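Local coordinates for methyltransferase domain-containing protein (Pyrococcus horikoshii, PDB 1VE3) that is a SAM-dependent methyltransferase that binds S-adenosylmethionine and presumably transfers its methyl group to an acceptor that the structure alone does not show, at the S-adenosylmethionine site and the interface of chains A and B. Coordinates in Å, arbitrary orientation; residue numbers count along the deposited sequence, not the author numbering. Chains: chain A/B, hypothetical protein PH0226.

Contact 1: the S-adenosylmethionine site. Residues chain A 7, 13, 21, 24, 46-48, 52, 67-69, 72, 92-95, 110-112, 115-116. With SAM (S-adenosylmethionine), chain C.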
loop_
_atom_site.group_PDB
_atom_site.type_symbol
_atom_site.label_atom_id
_atom_site.label_comp_id
_atom_site.label_asym_id
_atom_site.label_seq_id
_atom_site.Cartn_x
_atom_site.Cartn_y
_atom_site.Cartn_z
ATOM N N TYR A 7 -8.415 -7.621 -12.971
ATOM C CA TYR A 7 -8.576 -6.410 -12.179
ATOM C C TYR A 7 -9.586 -6.574 -11.044
ATOM O O TYR A 7 -9.422 -5.984 -9.979
ATOM C CB TYR A 7 -8.964 -5.231 -13.082
ATOM C CG TYR A 7 -7.819 -4.753 -13.953
ATOM C CD1 TYR A 7 -6.610 -4.357 -13.387
ATOM C CD2 TYR A 7 -7.938 -4.716 -15.343
ATOM C CE1 TYR A 7 -5.538 -3.938 -14.186
ATOM C CE2 TYR A 7 -6.876 -4.297 -16.148
ATOM C CZ TYR A 7 -5.679 -3.911 -15.562
ATOM O OH TYR A 7 -4.625 -3.507 -16.344
ATOM N N TYR A 13 -4.636 -2.272 -8.662
ATOM C CA TYR A 13 -4.961 -1.181 -9.562
ATOM C C TYR A 13 -6.408 -0.713 -9.466
ATOM O O TYR A 13 -6.830 0.174 -10.217
ATOM C CB TYR A 13 -4.641 -1.610 -10.995
ATOM C CG TYR A 13 -3.242 -2.179 -11.154
ATOM C CD1 TYR A 13 -2.119 -1.343 -11.150
ATOM C CD2 TYR A 13 -3.045 -3.548 -11.324
ATOM C CE1 TYR A 13 -0.830 -1.863 -11.321
ATOM C CE2 TYR A 13 -1.767 -4.079 -11.492
ATOM C CZ TYR A 13 -0.669 -3.233 -11.491
ATOM O OH TYR A 13 0.586 -3.762 -11.661
ATOM N N TYR A 21 -2.114 -0.908 -3.480
ATOM C CA TYR A 21 -2.194 0.352 -4.210
ATOM C C TYR A 21 -1.379 1.459 -3.529
ATOM O O TYR A 21 -0.662 2.213 -4.195
ATOM C CB TYR A 21 -3.665 0.768 -4.323
ATOM C CG TYR A 21 -4.029 1.613 -5.532
ATOM C CD1 TYR A 21 -3.493 2.887 -5.714
ATOM C CD2 TYR A 21 -4.959 1.152 -6.464
ATOM C CE1 TYR A 21 -3.884 3.690 -6.799
ATOM C CE2 TYR A 21 -5.355 1.940 -7.548
ATOM C CZ TYR A 21 -4.815 3.206 -7.708
ATOM O OH TYR A 21 -5.219 3.988 -8.770
ATOM N N ARG A 24 2.312 1.311 -4.192
ATOM C CA ARG A 24 2.685 1.838 -5.498
ATOM C C ARG A 24 2.771 3.362 -5.457
ATOM O O ARG A 24 3.712 3.956 -5.986
ATOM C CB ARG A 24 1.665 1.396 -6.545
ATOM C CG ARG A 24 1.589 -0.118 -6.729
ATOM C CD ARG A 24 0.376 -0.494 -7.553
ATOM N NE ARG A 24 0.392 0.195 -8.828
ATOM C CZ ARG A 24 -0.596 0.947 -9.295
ATOM N NH1 ARG A 24 -1.715 1.119 -8.602
ATOM N NH2 ARG A 24 -0.447 1.548 -10.461
ATOM N N ALA A 46 -4.682 6.663 -18.979
ATOM C CA ALA A 46 -4.957 5.304 -18.505
ATOM C C ALA A 46 -4.863 5.404 -16.976
ATOM O O ALA A 46 -4.063 4.714 -16.343
ATOM C CB ALA A 46 -3.907 4.313 -19.058
ATOM N N CYS A 47 -5.692 6.281 -16.402
ATOM C CA CYS A 47 -5.699 6.547 -14.958
ATOM C C CYS A 47 -6.241 5.469 -14.020
ATOM O O CYS A 47 -6.049 5.556 -12.804
ATOM C CB CYS A 47 -6.460 7.847 -14.676
ATOM S SG CYS A 47 -8.195 7.806 -15.191
ATOM N N GLY A 48 -6.916 4.464 -14.561
ATOM C CA GLY A 48 -7.457 3.429 -13.699
ATOM C C GLY A 48 -8.501 4.035 -12.779
ATOM O O GLY A 48 -9.399 4.744 -13.240
ATOM N N PHE A 52 -3.398 8.071 -8.671
ATOM C CA PHE A 52 -2.313 9.028 -8.860
ATOM C C PHE A 52 -2.826 10.423 -9.189
ATOM O O PHE A 52 -2.100 11.401 -9.060
ATOM C CB PHE A 52 -1.342 8.518 -9.932
ATOM C CG PHE A 52 -0.456 7.413 -9.447
ATOM C CD1 PHE A 52 0.700 7.697 -8.733
ATOM C CD2 PHE A 52 -0.815 6.084 -9.634
ATOM C CE1 PHE A 52 1.487 6.675 -8.208
ATOM C CE2 PHE A 52 -0.031 5.050 -9.111
ATOM C CZ PHE A 52 1.119 5.349 -8.398
ATOM N N ASP A 67 -9.369 7.199 -19.111
ATOM C CA ASP A 67 -9.245 5.740 -19.168
ATOM C C ASP A 67 -10.322 5.216 -20.111
ATOM O O ASP A 67 -11.388 5.820 -20.240
ATOM C CB ASP A 67 -9.403 5.115 -17.777
ATOM C CG ASP A 67 -8.874 3.678 -17.711
ATOM O OD1 ASP A 67 -9.479 2.770 -18.320
ATOM O OD2 ASP A 67 -7.840 3.456 -17.045
ATOM N N ILE A 68 -10.026 4.102 -20.774
ATOM C CA ILE A 68 -10.939 3.501 -21.738
ATOM C C ILE A 68 -12.036 2.656 -21.088
ATOM O O ILE A 68 -13.039 2.336 -21.718
ATOM C CB ILE A 68 -10.165 2.608 -22.739
ATOM C CG1 ILE A 68 -11.033 2.319 -23.965
ATOM C CG2 ILE A 68 -9.772 1.285 -22.067
ATOM C CD1 ILE A 68 -10.402 1.381 -24.963
ATOM N N SER A 69 -11.845 2.293 -19.828
ATOM C CA SER A 69 -12.825 1.471 -19.138
ATOM C C SER A 69 -13.917 2.259 -18.430
ATOM O O SER A 69 -13.641 3.132 -17.607
ATOM C CB SER A 69 -12.136 0.565 -18.118
ATOM O OG SER A 69 -13.078 0.073 -17.179
HETATM N N MSE A 72 -13.586 1.538 -14.665
HETATM C CA MSE A 72 -12.497 2.246 -13.999
HETATM C C MSE A 72 -12.928 3.680 -13.720
HETATM O O MSE A 72 -12.765 4.186 -12.614
HETATM C CB MSE A 72 -11.244 2.252 -14.884
HETATM C CG MSE A 72 -10.586 0.886 -15.042
HETATM SE SE MSE A 72 -9.909 0.206 -13.364
HETATM C CE MSE A 72 -11.104 -1.305 -13.179
ATOM N N GLY A 92 -11.886 7.857 -22.274
ATOM C CA GLY A 92 -11.277 8.068 -23.575
ATOM C C GLY A 92 -10.223 7.043 -23.953
ATOM O O GLY A 92 -9.834 6.199 -23.142
ATOM N N ASP A 93 -9.756 7.126 -25.196
ATOM C CA ASP A 93 -8.754 6.203 -25.717
ATOM C C ASP A 93 -7.398 6.892 -25.829
ATOM O O ASP A 93 -7.255 7.879 -26.551
ATOM C CB ASP A 93 -9.185 5.703 -27.091
ATOM C CG ASP A 93 -8.323 4.557 -27.599
ATOM O OD1 ASP A 93 -7.170 4.403 -27.142
ATOM O OD2 ASP A 93 -8.803 3.814 -28.475
ATOM N N ALA A 94 -6.407 6.356 -25.121
ATOM C CA ALA A 94 -5.062 6.917 -25.115
ATOM C C ALA A 94 -4.458 6.949 -26.508
ATOM O O ALA A 94 -3.574 7.761 -26.780
ATOM C CB ALA A 94 -4.157 6.108 -24.178
ATOM N N ARG A 95 -4.933 6.061 -27.379
ATOM C CA ARG A 95 -4.437 5.975 -28.750
ATOM C C ARG A 95 -4.947 7.127 -29.617
ATOM O O ARG A 95 -4.365 7.427 -30.658
ATOM C CB ARG A 95 -4.838 4.635 -29.372
ATOM C CG ARG A 95 -4.222 3.423 -28.676
ATOM C CD ARG A 95 -4.842 2.125 -29.164
ATOM N NE ARG A 95 -6.294 2.141 -29.021
ATOM C CZ ARG A 95 -7.117 1.195 -29.464
ATOM N NH1 ARG A 95 -6.648 0.121 -30.097
ATOM N NH2 ARG A 95 -8.422 1.331 -29.280
ATOM N N ILE A 110 1.331 5.386 -16.059
ATOM C CA ILE A 110 1.833 4.402 -15.111
ATOM C C ILE A 110 1.296 2.973 -15.221
ATOM O O ILE A 110 0.099 2.763 -15.362
ATOM C CB ILE A 110 1.583 4.920 -13.665
ATOM C CG1 ILE A 110 2.317 6.256 -13.473
ATOM C CG2 ILE A 110 2.027 3.883 -12.643
ATOM C CD1 ILE A 110 2.099 6.907 -12.116
ATOM N N ASP A 111 2.203 1.999 -15.138
ATOM C CA ASP A 111 1.852 0.576 -15.189
ATOM C C ASP A 111 0.754 0.241 -16.196
ATOM O O ASP A 111 -0.222 -0.406 -15.830
ATOM C CB ASP A 111 1.371 0.096 -13.807
ATOM C CG ASP A 111 2.482 0.012 -12.773
ATOM O OD1 ASP A 111 3.525 -0.610 -13.067
ATOM O OD2 ASP A 111 2.302 0.551 -11.649
ATOM N N SER A 112 0.897 0.643 -17.454
ATOM C CA SER A 112 -0.167 0.352 -18.415
ATOM C C SER A 112 0.227 -0.235 -19.762
ATOM O O SER A 112 -0.650 -0.635 -20.525
ATOM C CB SER A 112 -0.998 1.614 -18.677
ATOM O OG SER A 112 -1.572 2.109 -17.484
ATOM N N HIS A 115 -1.065 -3.342 -21.932
ATOM C CA HIS A 115 -2.293 -3.209 -22.712
ATOM C C HIS A 115 -2.071 -2.803 -24.164
ATOM O O HIS A 115 -3.005 -2.813 -24.959
ATOM C CB HIS A 115 -3.213 -2.167 -22.070
ATOM C CG HIS A 115 -3.969 -2.667 -20.880
ATOM N ND1 HIS A 115 -5.139 -3.388 -20.992
ATOM C CD2 HIS A 115 -3.718 -2.560 -19.554
ATOM C CE1 HIS A 115 -5.576 -3.703 -19.786
ATOM N NE2 HIS A 115 -4.732 -3.213 -18.895
ATOM N N PHE A 116 -0.842 -2.459 -24.523
ATOM C CA PHE A 116 -0.593 -2.006 -25.880
ATOM C C PHE A 116 0.425 -2.814 -26.684
ATOM O O PHE A 116 1.531 -3.088 -26.218
ATOM C CB PHE A 116 -0.140 -0.541 -25.843
ATOM C CG PHE A 116 -1.100 0.384 -25.132
ATOM C CD1 PHE A 116 -2.020 1.149 -25.849
ATOM C CD2 PHE A 116 -1.089 0.481 -23.745
ATOM C CE1 PHE A 116 -2.917 2.000 -25.186
ATOM C CE2 PHE A 116 -1.979 1.327 -23.076
ATOM C CZ PHE A 116 -2.894 2.088 -23.799
HETATM N N SAM C . -2.380 4.331 -14.277
HETATM C CA SAM C . -3.167 3.309 -13.527
HETATM C C SAM C . -2.577 3.138 -12.129
HETATM O O SAM C . -3.355 2.976 -11.180
HETATM O OXT SAM C . -1.309 3.173 -12.064
HETATM C CB SAM C . -3.067 2.014 -14.268
HETATM C CG SAM C . -4.173 1.114 -14.021
HETATM S SD SAM C . -4.068 -0.488 -14.915
HETATM C CE SAM C . -2.671 -1.241 -14.363
HETATM C "C5'" SAM C . -4.008 -0.042 -16.656
HETATM C "C4'" SAM C . -5.254 0.797 -17.250
HETATM O "O4'" SAM C . -5.016 1.073 -18.674
HETATM C "C3'" SAM C . -6.559 0.015 -17.280
HETATM O "O3'" SAM C . -7.306 0.827 -16.245
HETATM C "C2'" SAM C . -7.274 0.239 -18.568
HETATM O "O2'" SAM C . -8.644 0.474 -18.673
HETATM C "C1'" SAM C . -6.300 1.291 -19.217
HETATM N N9 SAM C . -6.272 1.208 -20.683
HETATM C C8 SAM C . -6.056 0.145 -21.560
HETATM N N7 SAM C . -6.110 0.483 -22.825
HETATM C C5 SAM C . -6.373 1.818 -22.805
HETATM C C6 SAM C . -6.563 2.835 -23.839
HETATM N N6 SAM C . -6.495 2.550 -25.150
HETATM N N1 SAM C . -6.830 4.168 -23.460
HETATM C C2 SAM C . -6.908 4.498 -22.131
HETATM N N3 SAM C . -6.748 3.631 -21.092
HETATM C C4 SAM C . -6.480 2.296 -21.485
HETATM O O HOH W 1 -5.908 2.716 -10.890
#
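S-adenosylmethionine lies in the cofactor pocket of a Rossmann-like class I methyltransferase, along the glycine-rich loop that contains A:Ala46, A:Cys47 and A:Gly48. The acidic residue closing strand 62-67, A:Asp67, holds the ribose: with CG anti to its backbone N (chi1 -163°), OD1 takes the 2'-hydroxyl SAM O2' (2.5 Å) and OD2 the 3'-hydroxyl SAM O3' (2.8 Å), both on syn lone pairs. The adenine edge is read by A:Asp93 OD1, which accepts from SAM N6 above the carboxylate plane, and by A:Ala94 N, which gives a nearly straight bond to SAM N1 (2.8 Å, 174° at H). A:Ile68 lays CB over the six-membered ring and CG2 over the five-membered one. A:Phe116 brings CZ to SAM C5, while SAM C8 lies over the A:His115 ring, whose plane is steeply inclined to the purine. At the methionine end the amino group SAM N donates to the carbonyl oxygens A:Ala46 O and A:Ile110 O, and A:Arg24 NH2 makes a salt bridge to the carboxylate SAM OXT, in its guanidinium plane. A water joins the other carboxylate oxygen, SAM O, to A:Tyr21 OH. The transferable methyl SAM CE lies over one face of A:Tyr13, 3.5 Å from the ring centroid, and A:Tyr7 OH comes near the sulfonium SAM SD. Farther out, A:Ser69 N and A:Gly48 N each bind an oxygen of A:Asp67, fixing its rotation. A:Arg95 grips A:Asp93 side-on through NE and NH2. A:Asp111 OD2 receives A:Arg24 NH2 (3.2 Å) on its anti lone pair, and A:His115 NE2 pairs with A:Tyr7 OH (2.6 Å).

Contact 2: the interface of chains A and B. Residues chain A 15, 17-20, 22; chain B 95, 114-117, 119-120, 175, 192.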
loop_
_atom_site.group_PDB
_atom_site.type_symbol
_atom_site.label_atom_id
_atom_site.label_comp_id
_atom_site.label_asym_id
_atom_site.label_seq_id
_atom_site.Cartn_x
_atom_site.Cartn_y
_atom_site.Cartn_z
ATOM N N ASP A 15 -8.263 -0.779 -5.986
ATOM C CA ASP A 15 -8.634 -0.391 -4.626
ATOM C C ASP A 15 -7.635 0.604 -4.047
ATOM O O ASP A 15 -6.661 0.223 -3.395
ATOM C CB ASP A 15 -8.717 -1.631 -3.730
ATOM C CG ASP A 15 -9.196 -1.306 -2.326
ATOM O OD1 ASP A 15 -9.358 -0.112 -2.000
ATOM O OD2 ASP A 15 -9.404 -2.255 -1.549
ATOM N N ASN A 17 -7.475 2.289 -1.529
ATOM C CA ASN A 17 -7.152 2.220 -0.103
ATOM C C ASN A 17 -6.466 0.922 0.328
ATOM O O ASN A 17 -6.136 0.751 1.503
ATOM C CB ASN A 17 -8.407 2.447 0.741
ATOM C CG ASN A 17 -8.901 3.877 0.664
ATOM O OD1 ASN A 17 -8.155 4.819 0.942
ATOM N ND2 ASN A 17 -10.164 4.049 0.287
ATOM N N SER A 18 -6.239 0.010 -0.616
ATOM C CA SER A 18 -5.567 -1.241 -0.289
ATOM C C SER A 18 -4.090 -0.970 -0.037
ATOM O O SER A 18 -3.550 0.052 -0.477
ATOM C CB SER A 18 -5.693 -2.245 -1.434
ATOM O OG SER A 18 -4.929 -1.845 -2.563
ATOM N N GLN A 19 -3.439 -1.886 0.676
ATOM C CA GLN A 19 -2.019 -1.745 0.961
ATOM C C GLN A 19 -1.241 -1.865 -0.354
ATOM O O GLN A 19 -0.221 -1.205 -0.540
ATOM C CB GLN A 19 -1.552 -2.823 1.952
ATOM C CG GLN A 19 -2.222 -2.762 3.329
ATOM C CD GLN A 19 -1.667 -3.785 4.321
ATOM O OE1 GLN A 19 -0.945 -4.714 3.948
ATOM N NE2 GLN A 19 -2.016 -3.622 5.589
ATOM N N GLU A 20 -1.737 -2.700 -1.266
ATOM C CA GLU A 20 -1.076 -2.899 -2.558
ATOM C C GLU A 20 -0.980 -1.592 -3.343
ATOM O O GLU A 20 0.099 -1.212 -3.805
ATOM C CB GLU A 20 -1.828 -3.933 -3.411
ATOM C CG GLU A 20 -1.687 -5.388 -2.961
ATOM C CD GLU A 20 -2.467 -5.706 -1.691
ATOM O OE1 GLU A 20 -3.314 -4.880 -1.289
ATOM O OE2 GLU A 20 -2.241 -6.793 -1.104
ATOM N N ARG A 22 -1.490 1.557 -2.205
ATOM C CA ARG A 22 -0.764 2.579 -1.456
ATOM C C ARG A 22 0.736 2.408 -1.626
ATOM O O ARG A 22 1.473 3.387 -1.736
ATOM C CB ARG A 22 -1.127 2.523 0.028
ATOM C CG ARG A 22 -2.551 2.965 0.326
ATOM C CD ARG A 22 -2.834 2.970 1.827
ATOM N NE ARG A 22 -4.109 3.622 2.121
ATOM C CZ ARG A 22 -4.556 3.883 3.346
ATOM N NH1 ARG A 22 -3.834 3.548 4.407
ATOM N NH2 ARG A 22 -5.728 4.486 3.508
ATOM N N ARG B 95 -2.194 -10.556 6.691
ATOM C CA ARG B 95 -3.410 -10.924 5.971
ATOM C C ARG B 95 -3.369 -12.372 5.479
ATOM O O ARG B 95 -4.409 -12.961 5.190
ATOM C CB ARG B 95 -3.630 -9.976 4.790
ATOM C CG ARG B 95 -3.866 -8.524 5.200
ATOM C CD ARG B 95 -3.827 -7.592 4.000
ATOM N NE ARG B 95 -2.584 -7.740 3.251
ATOM C CZ ARG B 95 -2.312 -7.141 2.095
ATOM N NH1 ARG B 95 -3.197 -6.330 1.519
ATOM N NH2 ARG B 95 -1.146 -7.365 1.506
ATOM N N VAL B 114 -4.383 1.127 11.720
ATOM C CA VAL B 114 -4.438 2.220 10.745
ATOM C C VAL B 114 -3.960 1.745 9.386
ATOM O O VAL B 114 -4.229 2.379 8.375
ATOM C CB VAL B 114 -3.580 3.467 11.160
ATOM C CG1 VAL B 114 -4.139 4.085 12.431
ATOM C CG2 VAL B 114 -2.109 3.085 11.345
ATOM N N HIS B 115 -3.263 0.613 9.369
ATOM C CA HIS B 115 -2.728 0.042 8.135
ATOM C C HIS B 115 -3.712 -0.844 7.378
ATOM O O HIS B 115 -3.439 -1.251 6.254
ATOM C CB HIS B 115 -1.482 -0.795 8.439
ATOM C CG HIS B 115 -0.241 0.011 8.657
ATOM N ND1 HIS B 115 0.531 0.482 7.617
ATOM C CD2 HIS B 115 0.355 0.439 9.794
ATOM C CE1 HIS B 115 1.552 1.165 8.104
ATOM N NE2 HIS B 115 1.469 1.155 9.423
ATOM N N PHE B 116 -4.858 -1.136 7.977
ATOM C CA PHE B 116 -5.800 -2.026 7.322
ATOM C C PHE B 116 -7.190 -1.453 7.046
ATOM O O PHE B 116 -7.831 -0.885 7.932
ATOM C CB PHE B 116 -5.951 -3.301 8.162
ATOM C CG PHE B 116 -4.648 -4.009 8.448
ATOM C CD1 PHE B 116 -4.240 -5.097 7.676
ATOM C CD2 PHE B 116 -3.824 -3.580 9.483
ATOM C CE1 PHE B 116 -3.025 -5.747 7.938
ATOM C CE2 PHE B 116 -2.612 -4.222 9.751
ATOM C CZ PHE B 116 -2.212 -5.309 8.976
ATOM N N GLU B 117 -7.652 -1.599 5.809
ATOM C CA GLU B 117 -8.998 -1.157 5.485
ATOM C C GLU B 117 -9.883 -2.334 5.940
ATOM O O GLU B 117 -9.369 -3.409 6.263
ATOM C CB GLU B 117 -9.141 -0.884 3.984
ATOM C CG GLU B 117 -9.061 -2.092 3.078
ATOM C CD GLU B 117 -9.247 -1.719 1.614
ATOM O OE1 GLU B 117 -10.092 -0.843 1.324
ATOM O OE2 GLU B 117 -8.567 -2.304 0.752
ATOM N N LEU B 119 -11.807 -4.796 4.569
ATOM C CA LEU B 119 -11.611 -6.141 4.039
ATOM C C LEU B 119 -10.256 -6.747 4.387
ATOM O O LEU B 119 -10.108 -7.966 4.405
ATOM C CB LEU B 119 -11.832 -6.171 2.519
ATOM C CG LEU B 119 -10.922 -5.369 1.592
ATOM C CD1 LEU B 119 -9.511 -5.954 1.586
ATOM C CD2 LEU B 119 -11.508 -5.411 0.190
ATOM N N GLU B 120 -9.270 -5.903 4.671
ATOM C CA GLU B 120 -7.938 -6.395 5.018
ATOM C C GLU B 120 -7.912 -6.807 6.485
ATOM O O GLU B 120 -7.327 -7.834 6.844
ATOM C CB GLU B 120 -6.871 -5.313 4.773
ATOM C CG GLU B 120 -6.859 -4.765 3.344
ATOM C CD GLU B 120 -5.812 -3.680 3.129
ATOM O OE1 GLU B 120 -5.643 -2.836 4.039
ATOM O OE2 GLU B 120 -5.172 -3.666 2.046
ATOM N N THR B 175 -11.198 7.049 6.092
ATOM C CA THR B 175 -9.769 7.350 6.091
ATOM C C THR B 175 -9.566 8.810 6.445
ATOM O O THR B 175 -10.517 9.590 6.471
ATOM C CB THR B 175 -9.115 7.111 4.710
ATOM O OG1 THR B 175 -9.619 8.071 3.774
ATOM C CG2 THR B 175 -9.405 5.698 4.200
ATOM N N ASN B 192 -6.194 4.574 7.976
ATOM C CA ASN B 192 -7.523 3.968 7.908
ATOM C C ASN B 192 -8.101 4.343 9.268
ATOM O O ASN B 192 -7.432 4.168 10.288
ATOM C CB ASN B 192 -7.442 2.445 7.787
ATOM C CG ASN B 192 -7.180 1.986 6.372
ATOM O OD1 ASN B 192 -8.029 2.137 5.497
ATOM N ND2 ASN B 192 -6.004 1.415 6.138
HETATM O O HOH W 2 -5.033 -0.016 3.763
HETATM O O HOH W 3 -5.936 -5.252 0.072
#
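In this patch of the class I methyltransferase dimer interface, the guanidinium of B:Arg95 has A:Gln19 OE1 over the centre of one face, 3.3 Å above the plane, and A:Glu20 OE1 at its edge. On the B:Phe116 ring, A:Gln19 NE2 lies above one face toward the rim, while B:Arg95 CG and B:Glu120 CB line the edge. A third flat group, the A:Arg22 guanidinium, has a water toward the rim of one face and B:Thr175 CG2 at its edge. The N-terminal turn of helix 19-34 of chain A is set against the 3-10 helix 113-115 and the start of helix 118-131 of chain B. A:Gln19, extended beyond CG (chi2 -176°), thus spreads its amide over both chain B groups; NE2 also donates almost straight to B:His115 O (2.8 Å, 170° at H), coming from above that carbonyl's plane. Its backbone N, at the helix start, donates to B:Glu120 OE2 (2.8 Å) on the syn lone pair, so a carboxylate from the partner caps the helix and its charge is probably eased by the helix dipole. The other oxygen, B:Glu120 OE1, receives B:Glu117 N. A:Glu20, bent at chi2 (73°), meets B:Arg95 tip to tip in a salt bridge, NH1 reaching OE2 (2.8 Å) and OE1 (3.2 Å). An alanine in place of B:Arg95 would remove this salt bridge and the surface under A:Gln19 OE1, and would probably leave A:Glu20 beside the like-charged B:Glu120 with less compensation. A:Asp15 OD2 and B:Glu117 OE2 also meet tip to tip at 2.4 Å, a closeness suggesting a shared proton if it is real. One water links A:Asn17 O with B:His115 O, B:Glu120 OE1 and B:Asn192 ND2; a second bridges A:Glu20 OE1 and B:Glu120 OE2.

The C-alpha centres of contact 1 and contact 2 are about 21 Å apart, with helix 19-34 of chain A running into both: A:Tyr21 and A:Arg24 serve contact 1, whereas A:Gln19, A:Glu20 and A:Arg22 serve contact 2. Positions 95, 115 and 116 also occur in both, lining the cofactor pocket in chain A and receiving the partner's helix in chain B. Dimer contacts therefore reach the back of a pocket wall, and association may help order the neighbouring cofactor site. A:Gln19 does not line contact 1, but residue 19 also belongs to an S-adenosylmethionine site of this protein, possibly the partner's, which would fit such coupling.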